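Side-chain contacts in 2-c-methyl-d-erythritol 4-phosphate cytidylyltransferase (Streptococcus pneumoniae, PDB 2VSH), which transfers the cytidylyl group of CTP to D-ribitol 5-phosphate, making the CDP-ribitol used for teichoic acid precursors in the pneumococcal cell envelope: residues Lys23-Leu28 with Val59-Asp64; Ile33-Ile38 with Asp67-Leu72; His134-Thr139 with Lys199-Lys204. All coordinates share one frame; numbering follows the deposited sequence. Where two conformers were deposited one is given.

Contact 1. Residues Lys23-Leu28 with Val59-Asp64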
ATOM      1  N   LYS A  23     -12.949   7.988 -11.482  1.00 30.05           N
ATOM      2  CA  LYS A  23     -11.909   7.767 -12.495  1.00 28.20           C
ATOM      3  C   LYS A  23     -12.258   6.797 -13.623  1.00 26.01           C
ATOM      4  O   LYS A  23     -11.693   6.888 -14.698  1.00 25.25           O
ATOM      5  CB  LYS A  23     -10.538   7.488 -11.876  1.00 28.18           C
ATOM      6  CG  LYS A  23      -9.765   8.789 -11.642  1.00 31.21           C
ATOM      7  CD  LYS A  23      -8.956   8.734 -10.392  1.00 32.69           C
ATOM      8  CE  LYS A  23      -8.736  10.127  -9.825  1.00 32.17           C
ATOM      9  NZ  LYS A  23      -7.707  10.773 -10.660  1.00 35.48           N
ATOM     10  N   GLN A  24     -13.222   5.910 -13.399  1.00 24.48           N
ATOM     11  CA  GLN A  24     -13.598   4.924 -14.422  1.00 22.93           C
ATOM     12  C   GLN A  24     -14.150   5.550 -15.711  1.00 22.31           C
ATOM     13  O   GLN A  24     -14.099   4.919 -16.766  1.00 21.43           O
ATOM     14  CB  GLN A  24     -14.583   3.905 -13.870  1.00 22.67           C
ATOM     15  CG  GLN A  24     -15.957   4.462 -13.592  1.00 25.31           C
ATOM     16  CD  GLN A  24     -16.137   4.812 -12.142  1.00 30.69           C
ATOM     17  OE1 GLN A  24     -15.153   4.980 -11.380  1.00 31.03           O
ATOM     18  NE2 GLN A  24     -17.401   4.932 -11.733  1.00 30.78           N
ATOM     19  N   PHE A  25     -14.653   6.784 -15.630  1.00 22.10           N
ATOM     20  CA  PHE A  25     -15.183   7.472 -16.812  1.00 23.03           C
ATOM     21  C   PHE A  25     -14.138   8.315 -17.532  1.00 23.23           C
ATOM     22  O   PHE A  25     -14.401   8.901 -18.574  1.00 23.50           O
ATOM     23  CB  PHE A  25     -16.442   8.278 -16.485  1.00 23.23           C
ATOM     24  CG  PHE A  25     -17.583   7.425 -15.993  1.00 25.17           C
ATOM     25  CD1 PHE A  25     -18.042   6.352 -16.751  1.00 24.16           C
ATOM     26  CD2 PHE A  25     -18.202   7.697 -14.777  1.00 26.63           C
ATOM     27  CE1 PHE A  25     -19.090   5.542 -16.297  1.00 24.31           C
ATOM     28  CE2 PHE A  25     -19.247   6.901 -14.318  1.00 23.29           C
ATOM     29  CZ  PHE A  25     -19.692   5.823 -15.080  1.00 23.83           C
ATOM     30  N   LEU A  26     -12.947   8.349 -16.962  1.00 23.35           N
ATOM     31  CA  LEU A  26     -11.812   9.025 -17.555  1.00 24.57           C
ATOM     32  C   LEU A  26     -11.143   8.175 -18.630  1.00 24.37           C
ATOM     33  O   LEU A  26     -11.094   6.951 -18.525  1.00 22.52           O
ATOM     34  CB  LEU A  26     -10.807   9.369 -16.452  1.00 24.99           C
ATOM     35  CG  LEU A  26     -10.640  10.854 -16.152  1.00 29.08           C
ATOM     36  CD1 LEU A  26     -11.921  11.646 -16.334  1.00 29.63           C
ATOM     37  CD2 LEU A  26     -10.049  11.054 -14.749  1.00 31.34           C
ATOM     38  N   GLU A  27     -10.603   8.846 -19.645  1.00 26.12           N
ATOM     39  CA  GLU A  27      -9.915   8.173 -20.743  1.00 27.01           C
ATOM     40  C   GLU A  27      -8.542   7.667 -20.317  1.00 27.31           C
ATOM     41  O   GLU A  27      -7.762   8.388 -19.688  1.00 27.92           O
ATOM     42  CB  GLU A  27      -9.792   9.112 -21.950  1.00 28.56           C
ATOM     43  CG  GLU A  27      -8.865   8.616 -23.058  1.00 29.60           C
ATOM     44  CD  GLU A  27      -8.849   9.532 -24.269  1.00 32.03           C
ATOM     45  OE1 GLU A  27      -9.635   9.265 -25.203  0.50 31.64           O
ATOM     46  OE2 GLU A  27      -8.059  10.518 -24.280  1.00 32.64           O
ATOM     47  N   LEU A  28      -8.267   6.414 -20.660  1.00 26.76           N
ATOM     48  CA  LEU A  28      -6.918   5.879 -20.623  1.00 27.62           C
ATOM     49  C   LEU A  28      -6.566   5.493 -22.056  1.00 28.83           C
ATOM     50  O   LEU A  28      -7.236   4.647 -22.661  1.00 28.98           O
ATOM     51  CB  LEU A  28      -6.852   4.664 -19.694  1.00 26.33           C
ATOM     52  CG  LEU A  28      -5.491   4.020 -19.434  1.00 27.09           C
ATOM     53  CD1 LEU A  28      -4.490   5.003 -18.831  1.00 26.54           C
ATOM     54  CD2 LEU A  28      -5.665   2.790 -18.559  1.00 25.53           C
ATOM     55  N   VAL A  59     -26.019   5.802 -15.187  1.00 29.00           N
ATOM     56  CA  VAL A  59     -26.441   4.623 -15.936  1.00 27.78           C
ATOM     57  C   VAL A  59     -26.536   4.888 -17.452  1.00 28.09           C
ATOM     58  O   VAL A  59     -25.933   4.159 -18.239  1.00 27.64           O
ATOM     59  CB  VAL A  59     -27.736   3.985 -15.344  1.00 28.54           C
ATOM     60  CG1 VAL A  59     -28.339   2.968 -16.301  1.00 28.35           C
ATOM     61  CG2 VAL A  59     -27.423   3.321 -14.008  1.00 26.54           C
ATOM     62  N   SER A  60     -27.261   5.924 -17.868  1.00 29.30           N
ATOM     63  CA  SER A  60     -27.406   6.170 -19.310  1.00 29.82           C
ATOM     64  C   SER A  60     -26.065   6.565 -19.948  1.00 29.13           C
ATOM     65  O   SER A  60     -25.811   6.247 -21.110  1.00 29.75           O
ATOM     66  CB  SER A  60     -28.503   7.184 -19.625  1.00 31.44           C
ATOM     67  OG  SER A  60     -28.123   8.494 -19.274  1.00 33.95           O
ATOM     68  N   HIS A  61     -25.210   7.233 -19.182  1.00 27.68           N
ATOM     69  CA  HIS A  61     -23.874   7.568 -19.661  1.00 26.69           C
ATOM     70  C   HIS A  61     -23.067   6.292 -19.917  1.00 25.04           C
ATOM     71  O   HIS A  61     -22.477   6.131 -20.986  1.00 25.14           O
ATOM     72  CB  HIS A  61     -23.143   8.494 -18.688  1.00 26.25           C
ATOM     73  CG  HIS A  61     -21.734   8.781 -19.094  1.00 25.55           C
ATOM     74  ND1 HIS A  61     -21.416   9.661 -20.102  1.00 25.88           N
ATOM     75  CD2 HIS A  61     -20.561   8.269 -18.655  1.00 24.97           C
ATOM     76  CE1 HIS A  61     -20.104   9.693 -20.257  1.00 27.57           C
ATOM     77  NE2 HIS A  61     -19.560   8.856 -19.391  1.00 25.26           N
ATOM     78  N   ALA A  62     -23.052   5.387 -18.944  1.00 23.43           N
ATOM     79  CA  ALA A  62     -22.436   4.074 -19.125  1.00 22.63           C
ATOM     80  C   ALA A  62     -22.987   3.328 -20.353  1.00 22.93           C
ATOM     81  O   ALA A  62     -22.230   2.668 -21.049  1.00 22.35           O
ATOM     82  CB  ALA A  62     -22.584   3.223 -17.861  1.00 21.30           C
ATOM     83  N   GLU A  63     -24.295   3.430 -20.599  1.00 24.37           N
ATOM     84  CA  GLU A  63     -24.922   2.821 -21.781  1.00 26.14           C
ATOM     85  C   GLU A  63     -24.456   3.476 -23.090  1.00 26.93           C
ATOM     86  O   GLU A  63     -24.235   2.780 -24.083  1.00 27.00           O
ATOM     87  CB  GLU A  63     -26.458   2.821 -21.662  1.00 26.99           C
ATOM     88  CG  GLU A  63     -26.950   1.960 -20.498  1.00 27.20           C
ATOM     89  CD  GLU A  63     -28.457   1.962 -20.297  1.00 29.69           C
ATOM     90  OE1 GLU A  63     -29.106   3.023 -20.451  1.00 33.90           O
ATOM     91  OE2 GLU A  63     -28.992   0.874 -19.961  1.00 33.32           O
ATOM     92  N   ASP A  64     -24.292   4.802 -23.088  1.00 27.66           N
ATOM     93  CA  ASP A  64     -23.707   5.506 -24.229  1.00 29.26           C
ATOM     94  C   ASP A  64     -22.299   4.971 -24.547  1.00 28.22           C
ATOM     95  O   ASP A  64     -21.969   4.723 -25.709  1.00 29.04           O
ATOM     96  CB  ASP A  64     -23.631   7.031 -23.981  1.00 30.35           C
ATOM     97  CG  ASP A  64     -24.996   7.711 -23.980  1.00 33.65           C
ATOM     98  OD1 ASP A  64     -26.000   7.049 -24.306  1.00 34.37           O
ATOM     99  OD2 ASP A  64     -25.063   8.929 -23.656  1.00 37.26           O
TER
HETATM  100  O   HOH W   1     -16.703   8.685 -19.875  1.00 20.52           O
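His61, on the first turn of helix 59-69, drives the edge of its imidazole against the face of Phe25, which projects from the short 3-10 turn 23-25. The two rings form a T-shaped pair, with centroids 5.1 Å apart and planes at 85°. His61 CD2 makes the closest approach, 3.7 Å from Phe25 CD1, over the rim of the phenyl ring. The imidazole reaches this position because its CG stands anti to the backbone N (chi1 176°), which carries the ring out from the helix toward the 3-10 turn. His61 NE2, beside CD2 on the same edge, also meets a water in the imidazole plane, 2.9 Å away. That water donates to the backbone carbonyl of Phe25, 2.7 Å from its O, so one histidine edge both packs on the phenyl ring and reaches, through the water, its main chain. The bridge should limit rotation of the imidazole about its CB-CG bond.

One residue further along, Ala62 adds a looser apolar touch, its CB 4.5 Å from Phe25 CE1. The opposite face of the phenyl ring is covered by its own neighbour Gln24, whose CG sits over the ring centre.

The Phe25 side chain is about 6 Å from that of Ala9, which probably binds CTP, so the contact lies near the nucleotide site. Trp58, just ahead of the helix, stacks on Phe25 and meets His61 edge-to-face, completing an aromatic cluster. Phe25 further rests on Leu34 of helix 33-42, while Ala62 packs on Ile79 of strand 77-81; the contact thus joins the turn preceding the 27-28 hairpin strand to a helix lying against an outermost strand of the mixed sheet.

Contact 2. Residues Ile33-Ile38 with Asp67-Leu72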
ATOM      1  N   ILE A  33     -11.550   4.230 -18.840  1.00 21.51           N
ATOM      2  CA  ILE A  33     -11.067   3.137 -17.995  1.00 20.54           C
ATOM      3  C   ILE A  33     -12.091   2.012 -17.884  1.00 19.84           C
ATOM      4  O   ILE A  33     -11.738   0.820 -18.010  1.00 20.56           O
ATOM      5  CB  ILE A  33     -10.607   3.656 -16.591  1.00 20.63           C
ATOM      6  CG1 ILE A  33      -9.341   4.514 -16.750  1.00 20.89           C
ATOM      7  CG2 ILE A  33     -10.325   2.468 -15.641  1.00 16.36           C
ATOM      8  CD1 ILE A  33      -9.004   5.439 -15.559  1.00 22.32           C
ATOM      9  N   LEU A  34     -13.359   2.373 -17.664  1.00 19.94           N
ATOM     10  CA  LEU A  34     -14.426   1.380 -17.538  1.00 19.46           C
ATOM     11  C   LEU A  34     -14.486   0.443 -18.743  1.00 19.42           C
ATOM     12  O   LEU A  34     -14.720  -0.762 -18.598  1.00 18.74           O
ATOM     13  CB  LEU A  34     -15.795   2.062 -17.355  1.00 19.50           C
ATOM     14  CG  LEU A  34     -17.017   1.136 -17.326  1.00 19.76           C
ATOM     15  CD1 LEU A  34     -16.984   0.125 -16.150  1.00 17.96           C
ATOM     16  CD2 LEU A  34     -18.318   1.938 -17.329  1.00 19.81           C
ATOM     17  N   ILE A  35     -14.285   1.015 -19.924  1.00 20.39           N
ATOM     18  CA  ILE A  35     -14.330   0.255 -21.181  1.00 21.20           C
ATOM     19  C   ILE A  35     -13.181  -0.760 -21.276  1.00 21.53           C
ATOM     20  O   ILE A  35     -13.410  -1.915 -21.657  1.00 21.01           O
ATOM     21  CB  ILE A  35     -14.373   1.192 -22.400  1.00 21.52           C
ATOM     22  CG1 ILE A  35     -15.716   1.948 -22.450  1.00 21.35           C
ATOM     23  CG2 ILE A  35     -14.090   0.421 -23.706  1.00 22.17           C
ATOM     24  CD1 ILE A  35     -16.991   1.037 -22.506  1.00 21.00           C
ATOM     25  N   HIS A  36     -11.970  -0.317 -20.927  1.00 22.40           N
ATOM     26  CA  HIS A  36     -10.797  -1.193 -20.866  1.00 23.16           C
ATOM     27  C   HIS A  36     -11.101  -2.412 -20.007  1.00 22.24           C
ATOM     28  O   HIS A  36     -10.757  -3.549 -20.365  1.00 23.07           O
ATOM     29  CB  HIS A  36      -9.609  -0.474 -20.227  1.00 23.47           C
ATOM     30  CG  HIS A  36      -8.952   0.535 -21.105  1.00 25.62           C
ATOM     31  ND1 HIS A  36      -8.016   0.193 -22.054  1.00 28.13           N
ATOM     32  CD2 HIS A  36      -9.075   1.881 -21.163  1.00 25.24           C
ATOM     33  CE1 HIS A  36      -7.605   1.284 -22.677  1.00 30.30           C
ATOM     34  NE2 HIS A  36      -8.229   2.321 -22.151  1.00 29.19           N
ATOM     35  N   THR A  37     -11.732  -2.160 -18.860  1.00 21.19           N
ATOM     36  CA  THR A  37     -12.012  -3.200 -17.872  1.00 20.05           C
ATOM     37  C   THR A  37     -13.066  -4.189 -18.397  1.00 20.37           C
ATOM     38  O   THR A  37     -12.894  -5.412 -18.298  1.00 21.34           O
ATOM     39  CB  THR A  37     -12.494  -2.569 -16.527  1.00 19.01           C
ATOM     40  OG1 THR A  37     -11.485  -1.679 -16.023  1.00 18.35           O
ATOM     41  CG2 THR A  37     -12.760  -3.653 -15.486  1.00 18.00           C
ATOM     42  N   ILE A  38     -14.156  -3.664 -18.945  1.00 20.84           N
ATOM     43  CA  ILE A  38     -15.207  -4.514 -19.532  1.00 21.63           C
ATOM     44  C   ILE A  38     -14.635  -5.376 -20.677  1.00 23.72           C
ATOM     45  O   ILE A  38     -14.931  -6.574 -20.762  1.00 23.49           O
ATOM     46  CB  ILE A  38     -16.406  -3.693 -20.028  1.00 21.53           C
ATOM     47  CG1 ILE A  38     -17.156  -3.053 -18.858  1.00 21.35           C
ATOM     48  CG2 ILE A  38     -17.373  -4.579 -20.832  1.00 21.15           C
ATOM     49  CD1 ILE A  38     -18.210  -1.999 -19.287  1.00 20.70           C
ATOM     50  N   ASP A  67     -22.497   1.607 -26.213  1.00 29.09           N
ATOM     51  CA  ASP A  67     -22.928   1.825 -27.592  1.00 31.05           C
ATOM     52  C   ASP A  67     -21.776   2.315 -28.449  1.00 31.63           C
ATOM     53  O   ASP A  67     -21.606   1.875 -29.589  1.00 32.65           O
ATOM     54  CB  ASP A  67     -24.083   2.828 -27.657  1.00 32.54           C
ATOM     55  CG  ASP A  67     -25.409   2.229 -27.240  1.00 34.57           C
ATOM     56  OD1 ASP A  67     -25.499   0.993 -27.100  1.00 35.03           O
ATOM     57  OD2 ASP A  67     -26.380   3.001 -27.060  1.00 38.29           O
ATOM     58  N   LYS A  68     -20.983   3.228 -27.888  1.00 30.64           N
ATOM     59  CA  LYS A  68     -19.914   3.899 -28.620  1.00 31.39           C
ATOM     60  C   LYS A  68     -18.663   3.034 -28.759  1.00 30.77           C
ATOM     61  O   LYS A  68     -18.068   2.969 -29.837  1.00 31.00           O
ATOM     62  CB  LYS A  68     -19.526   5.206 -27.923  1.00 31.25           C
ATOM     63  CG  LYS A  68     -18.543   6.065 -28.732  1.00 33.69           C
ATOM     64  CD  LYS A  68     -18.123   7.318 -27.981  1.00 32.89           C
ATOM     65  CE  LYS A  68     -17.591   8.387 -28.925  1.00 36.89           C
ATOM     66  NZ  LYS A  68     -16.469   7.908 -29.779  1.00 38.37           N
ATOM     67  N   TYR A  69     -18.253   2.397 -27.662  1.00 28.33           N
ATOM     68  CA  TYR A  69     -16.961   1.714 -27.624  1.00 28.42           C
ATOM     69  C   TYR A  69     -17.040   0.204 -27.813  1.00 28.54           C
ATOM     70  O   TYR A  69     -16.070  -0.408 -28.248  1.00 29.17           O
ATOM     71  CB  TYR A  69     -16.171   2.071 -26.340  1.00 26.50           C
ATOM     72  CG  TYR A  69     -15.668   3.491 -26.354  1.00 27.09           C
ATOM     73  CD1 TYR A  69     -16.348   4.505 -25.675  1.00 26.43           C
ATOM     74  CD2 TYR A  69     -14.535   3.836 -27.099  1.00 27.07           C
ATOM     75  CE1 TYR A  69     -15.882   5.829 -25.719  1.00 26.96           C
ATOM     76  CE2 TYR A  69     -14.072   5.136 -27.152  1.00 27.61           C
ATOM     77  CZ  TYR A  69     -14.736   6.127 -26.448  1.00 28.75           C
ATOM     78  OH  TYR A  69     -14.271   7.416 -26.530  1.00 28.13           O
ATOM     79  N   LEU A  70     -18.191  -0.386 -27.501  1.00 28.77           N
ATOM     80  CA  LEU A  70     -18.348  -1.843 -27.525  1.00 29.21           C
ATOM     81  C   LEU A  70     -19.677  -2.292 -28.154  1.00 30.71           C
ATOM     82  O   LEU A  70     -20.352  -3.157 -27.600  1.00 29.61           O
ATOM     83  CB  LEU A  70     -18.235  -2.384 -26.099  1.00 27.55           C
ATOM     84  CG  LEU A  70     -16.918  -2.204 -25.340  1.00 26.21           C
ATOM     85  CD1 LEU A  70     -17.149  -2.503 -23.883  1.00 25.45           C
ATOM     86  CD2 LEU A  70     -15.816  -3.098 -25.894  1.00 28.08           C
ATOM     87  N   PRO A  71     -20.055  -1.709 -29.315  1.00 33.09           N
ATOM     88  CA  PRO A  71     -21.377  -1.975 -29.903  1.00 35.31           C
ATOM     89  C   PRO A  71     -21.607  -3.449 -30.242  1.00 36.61           C
ATOM     90  O   PRO A  71     -22.734  -3.926 -30.191  1.00 37.61           O
ATOM     91  CB  PRO A  71     -21.380  -1.120 -31.184  1.00 36.59           C
ATOM     92  CG  PRO A  71     -19.972  -0.900 -31.506  1.00 36.26           C
ATOM     93  CD  PRO A  71     -19.283  -0.781 -30.161  1.00 34.46           C
ATOM     94  N   LEU A  72     -20.526  -4.160 -30.534  1.00 37.72           N
ATOM     95  CA  LEU A  72     -20.566  -5.582 -30.869  1.00 39.11           C
ATOM     96  C   LEU A  72     -20.897  -6.433 -29.641  1.00 37.48           C
ATOM     97  O   LEU A  72     -21.328  -7.571 -29.773  1.00 38.31           O
ATOM     98  CB  LEU A  72     -19.200  -5.976 -31.428  1.00 39.83           C
ATOM     99  CG  LEU A  72     -18.927  -6.960 -32.554  1.00 42.24           C
ATOM    100  CD1 LEU A  72     -19.908  -6.828 -33.722  1.00 43.59           C
ATOM    101  CD2 LEU A  72     -17.486  -6.698 -32.996  1.00 42.42           C
TER
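Between residues 33-38 and 67-72 the backbones come nearest at Ile35 and Tyr69, whose CA atoms are 7.1 Å apart. Their helices, 33-42 and 59-69, belong to the Rossmann-like part of this GT-A-type nucleotidyltransferase fold, where they alternate in sequence with the parallel strands 3-9, 50-54 and 77-81. Leu70 leaves helical geometry just after the second helix, and its side chain still turns back toward the first.

The interface is apolar and mainly aliphatic. Ile35 crosses Tyr69 at about a right angle and uses the base of that side chain: its CG2 lies 3.7 Å from Tyr69 CB, while the phenol leads away toward Arg31 and Pro32 of strand 31-32. With CG1 of Ile35 set beside its backbone N (chi1 -68°), both branches face the other segment, and the CG1 arm carries CD1 to Leu70, where the two side chains meet tip to tip. Leu70 and Ile38 also pack on Ile77, which extends the apolar layer to strand 77-81. One methyl of Leu70 serves two isoleucines on successive helical turns: its CD1 is 3.8 Å from Ile35 CD1 and 3.7 Å from Ile38 CG2.

Contact 3. Residues His134-Thr139 with Lys199-Lys204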
ATOM      1  N   HIS A 134     -14.149 -24.002  -3.624  1.00 28.14           N
ATOM      2  CA  HIS A 134     -14.118 -23.183  -2.417  1.00 26.89           C
ATOM      3  C   HIS A 134     -15.372 -22.331  -2.287  1.00 25.67           C
ATOM      4  O   HIS A 134     -16.178 -22.263  -3.215  1.00 25.18           O
ATOM      5  CB  HIS A 134     -12.833 -22.362  -2.364  1.00 26.30           C
ATOM      6  CG  HIS A 134     -11.592 -23.190  -2.519  1.00 27.07           C
ATOM      7  ND1 HIS A 134     -11.106 -24.002  -1.515  1.00 31.12           N
ATOM      8  CD2 HIS A 134     -10.760 -23.362  -3.572  1.00 27.41           C
ATOM      9  CE1 HIS A 134     -10.012 -24.617  -1.934  1.00 31.67           C
ATOM     10  NE2 HIS A 134      -9.777 -24.240  -3.178  1.00 29.82           N
ATOM     11  N   ASP A 135     -15.563 -21.720  -1.123  1.00 24.71           N
ATOM     12  CA  ASP A 135     -16.746 -20.885  -0.899  1.00 23.28           C
ATOM     13  C   ASP A 135     -16.602 -19.564  -1.644  1.00 21.55           C
ATOM     14  O   ASP A 135     -17.571 -19.066  -2.244  1.00 20.38           O
ATOM     15  CB  ASP A 135     -16.969 -20.661   0.593  1.00 24.15           C
ATOM     16  CG  ASP A 135     -17.352 -21.938   1.306  1.00 25.68           C
ATOM     17  OD1 ASP A 135     -18.223 -22.653   0.790  1.00 26.49           O
ATOM     18  OD2 ASP A 135     -16.795 -22.220   2.373  1.00 25.92           O
ATOM     19  N   ALA A 136     -15.386 -19.025  -1.627  1.00 20.34           N
ATOM     20  CA  ALA A 136     -15.107 -17.776  -2.329  1.00 19.37           C
ATOM     21  C   ALA A 136     -13.632 -17.693  -2.717  1.00 19.62           C
ATOM     22  O   ALA A 136     -12.835 -18.543  -2.323  1.00 19.95           O
ATOM     23  CB  ALA A 136     -15.523 -16.567  -1.474  1.00 19.08           C
ATOM     24  N   VAL A 137     -13.285 -16.684  -3.511  1.00 18.99           N
ATOM     25  CA  VAL A 137     -11.907 -16.482  -3.958  1.00 19.78           C
ATOM     26  C   VAL A 137     -11.584 -15.004  -3.824  1.00 20.00           C
ATOM     27  O   VAL A 137     -12.392 -14.160  -4.172  1.00 19.61           O
ATOM     28  CB  VAL A 137     -11.718 -16.895  -5.458  1.00 19.47           C
ATOM     29  CG1 VAL A 137     -10.221 -16.851  -5.853  1.00 19.83           C
ATOM     30  CG2 VAL A 137     -12.291 -18.268  -5.721  1.00 19.74           C
ATOM     31  N   ASP A 138     -10.403 -14.701  -3.305  1.00 20.77           N
ATOM     32  CA  ASP A 138      -9.957 -13.333  -3.197  1.00 19.93           C
ATOM     33  C   ASP A 138      -8.647 -13.265  -3.955  1.00 19.88           C
ATOM     34  O   ASP A 138      -7.739 -14.062  -3.706  1.00 20.71           O
ATOM     35  CB  ASP A 138      -9.718 -12.999  -1.722  1.00 20.82           C
ATOM     36  CG  ASP A 138      -9.689 -11.520  -1.437  1.00 21.79           C
ATOM     37  OD1 ASP A 138      -9.816 -10.706  -2.373  1.00 22.91           O
ATOM     38  OD2 ASP A 138      -9.538 -11.165  -0.239  1.00 24.79           O
ATOM     39  N   THR A 139      -8.541 -12.311  -4.873  1.00 19.64           N
ATOM     40  CA  THR A 139      -7.305 -12.120  -5.626  1.00 19.02           C
ATOM     41  C   THR A 139      -6.361 -11.237  -4.839  1.00 19.96           C
ATOM     42  O   THR A 139      -6.680 -10.081  -4.512  1.00 20.02           O
ATOM     43  CB  THR A 139      -7.557 -11.549  -7.027  1.00 17.90           C
ATOM     44  OG1 THR A 139      -8.609 -12.272  -7.662  1.00 17.09           O
ATOM     45  CG2 THR A 139      -6.334 -11.699  -7.884  1.00 18.36           C
ATOM     46  N   LYS A 199     -14.481 -10.617   3.345  1.00 22.89           N
ATOM     47  CA  LYS A 199     -14.555 -10.512   4.820  1.00 24.18           C
ATOM     48  C   LYS A 199     -15.829 -11.154   5.387  1.00 24.07           C
ATOM     49  O   LYS A 199     -15.794 -11.803   6.427  1.00 26.01           O
ATOM     50  CB  LYS A 199     -14.442  -9.040   5.253  1.00 24.18           C
ATOM     51  CG  LYS A 199     -14.590  -8.753   6.747  1.00 28.11           C
ATOM     52  CD  LYS A 199     -13.612  -9.553   7.601  1.00 32.44           C
ATOM     53  CE  LYS A 199     -13.687  -9.176   9.072  1.00 36.70           C
ATOM     54  NZ  LYS A 199     -13.049  -7.844   9.334  1.00 39.97           N
ATOM     55  N   ILE A 200     -16.948 -10.978   4.687  1.00 23.27           N
ATOM     56  CA  ILE A 200     -18.232 -11.534   5.110  1.00 23.39           C
ATOM     57  C   ILE A 200     -18.164 -13.056   5.087  1.00 23.81           C
ATOM     58  O   ILE A 200     -18.632 -13.694   6.013  1.00 25.34           O
ATOM     59  CB  ILE A 200     -19.391 -11.042   4.224  1.00 22.80           C
ATOM     60  CG1 ILE A 200     -19.527  -9.514   4.308  1.00 22.14           C
ATOM     61  CG2 ILE A 200     -20.720 -11.719   4.599  1.00 23.51           C
ATOM     62  CD1 ILE A 200     -20.506  -8.954   3.288  1.00 23.31           C
ATOM     63  N   PHE A 201     -17.580 -13.630   4.032  1.00 23.18           N
ATOM     64  CA  PHE A 201     -17.377 -15.083   3.960  1.00 23.25           C
ATOM     65  C   PHE A 201     -16.416 -15.549   5.060  1.00 23.91           C
ATOM     66  O   PHE A 201     -16.679 -16.540   5.743  1.00 25.05           O
ATOM     67  CB  PHE A 201     -16.877 -15.515   2.556  1.00 22.28           C
ATOM     68  CG  PHE A 201     -17.956 -15.505   1.477  1.00 20.64           C
ATOM     69  CD1 PHE A 201     -18.356 -14.305   0.876  1.00 19.02           C
ATOM     70  CD2 PHE A 201     -18.544 -16.690   1.054  1.00 21.02           C
ATOM     71  CE1 PHE A 201     -19.357 -14.278  -0.129  1.00 19.38           C
ATOM     72  CE2 PHE A 201     -19.549 -16.694   0.049  1.00 21.59           C
ATOM     73  CZ  PHE A 201     -19.953 -15.470  -0.542  1.00 20.49           C
ATOM     74  N   VAL A 202     -15.308 -14.827   5.242  1.00 23.93           N
ATOM     75  CA  VAL A 202     -14.292 -15.196   6.243  1.00 24.47           C
ATOM     76  C   VAL A 202     -14.860 -15.242   7.677  1.00 26.20           C
ATOM     77  O   VAL A 202     -14.675 -16.233   8.404  1.00 26.92           O
ATOM     78  CB  VAL A 202     -13.025 -14.281   6.125  1.00 24.39           C
ATOM     79  CG1 VAL A 202     -12.103 -14.422   7.305  1.00 24.29           C
ATOM     80  CG2 VAL A 202     -12.272 -14.596   4.843  1.00 22.53           C
ATOM     81  N   ILE A 203     -15.581 -14.195   8.055  1.00 26.93           N
ATOM     82  CA  ILE A 203     -16.136 -14.078   9.407  1.00 28.68           C
ATOM     83  C   ILE A 203     -17.274 -15.067   9.678  1.00 29.76           C
ATOM     84  O   ILE A 203     -17.540 -15.412  10.832  1.00 30.15           O
ATOM     85  CB  ILE A 203     -16.544 -12.608   9.766  1.00 28.38           C
ATOM     86  CG1 ILE A 203     -16.620 -12.437  11.286  1.00 31.02           C
ATOM     87  CG2 ILE A 203     -17.851 -12.172   9.076  1.00 27.16           C
ATOM     88  CD1 ILE A 203     -16.635 -10.990  11.735  1.00 33.67           C
ATOM     89  N   LYS A 204     -17.936 -15.510   8.611  1.00 29.88           N
ATOM     90  CA  LYS A 204     -18.948 -16.562   8.702  1.00 30.63           C
ATOM     91  C   LYS A 204     -18.360 -17.964   8.655  1.00 31.75           C
ATOM     92  O   LYS A 204     -19.096 -18.942   8.517  1.00 32.11           O
ATOM     93  CB  LYS A 204     -20.002 -16.385   7.603  1.00 30.52           C
ATOM     94  CG  LYS A 204     -20.846 -15.126   7.746  1.00 30.44           C
ATOM     95  CD  LYS A 204     -21.728 -15.172   8.993  1.00 34.78           C
ATOM     96  CE  LYS A 204     -22.685 -13.986   9.049  1.00 35.49           C
ATOM     97  NZ  LYS A 204     -23.811 -14.239  10.011  1.00 39.04           N
TER
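The principal interaction between Ala136 and Phe201 is a CH-pi contact. The methyl of Ala136, at the start of strand 136-142, lies over one face of the Phe201 ring, 4.1 Å from Ala136 CB to the ring centroid and only 18° off the ring normal. It is displaced toward the CD2 side, where Ala136 CB is 3.9 Å from Phe201 CD2. Phe201 comes from helix 197-203 with CG beside its backbone N and anti to the carbonyl carbon (chi1 -75°), which lays the ring across the small alanine side chain.

Van der Waals contact with Asp135 supplements this. Its backbone O meets the ring obliquely, 3.8 Å from Phe201 CE2, and its CB comes within 4.3 Å of Phe201 CD2. The carboxylate is engaged elsewhere: OD2 accepts a hydrogen bond from the backbone N of Asp207, tying the residue before strand 136-142 to the residue before strand 208-212.

Further hydrophobic packing surrounds the ring, with Phe174 of strand 165-175, Val208 of strand 208-212 and Leu182 of helix 176-184 all touching Phe201. The result is a helix seated, largely through Phe201, on three neighbouring sheet strands, 165-175, 136-142 and 208-212, a helix-on-sheet layer of the alpha/beta architecture found in the GT-A clan.

How the contacts relate
Contacts 1 and 2 are neighbours, with centres 9 Å apart, and both use helix 59-69: contact 1 takes its start and contact 2 its end. Backbone bonding joins them directly, since Leu26 O and Ile33 N are 2.8 Å apart. Contact 1 is partly buried, which suits its histidine and bridging water, whereas contact 2 is buried and its chemistry is mainly aliphatic. Contact 3 lies on the opposite side of the chain's centre, about 30 Å from either of the others between centres. Also buried, it relies on a methyl over an aromatic face and joins a helix to a strand, unlike the packing of a helix against the end of another in contact 2.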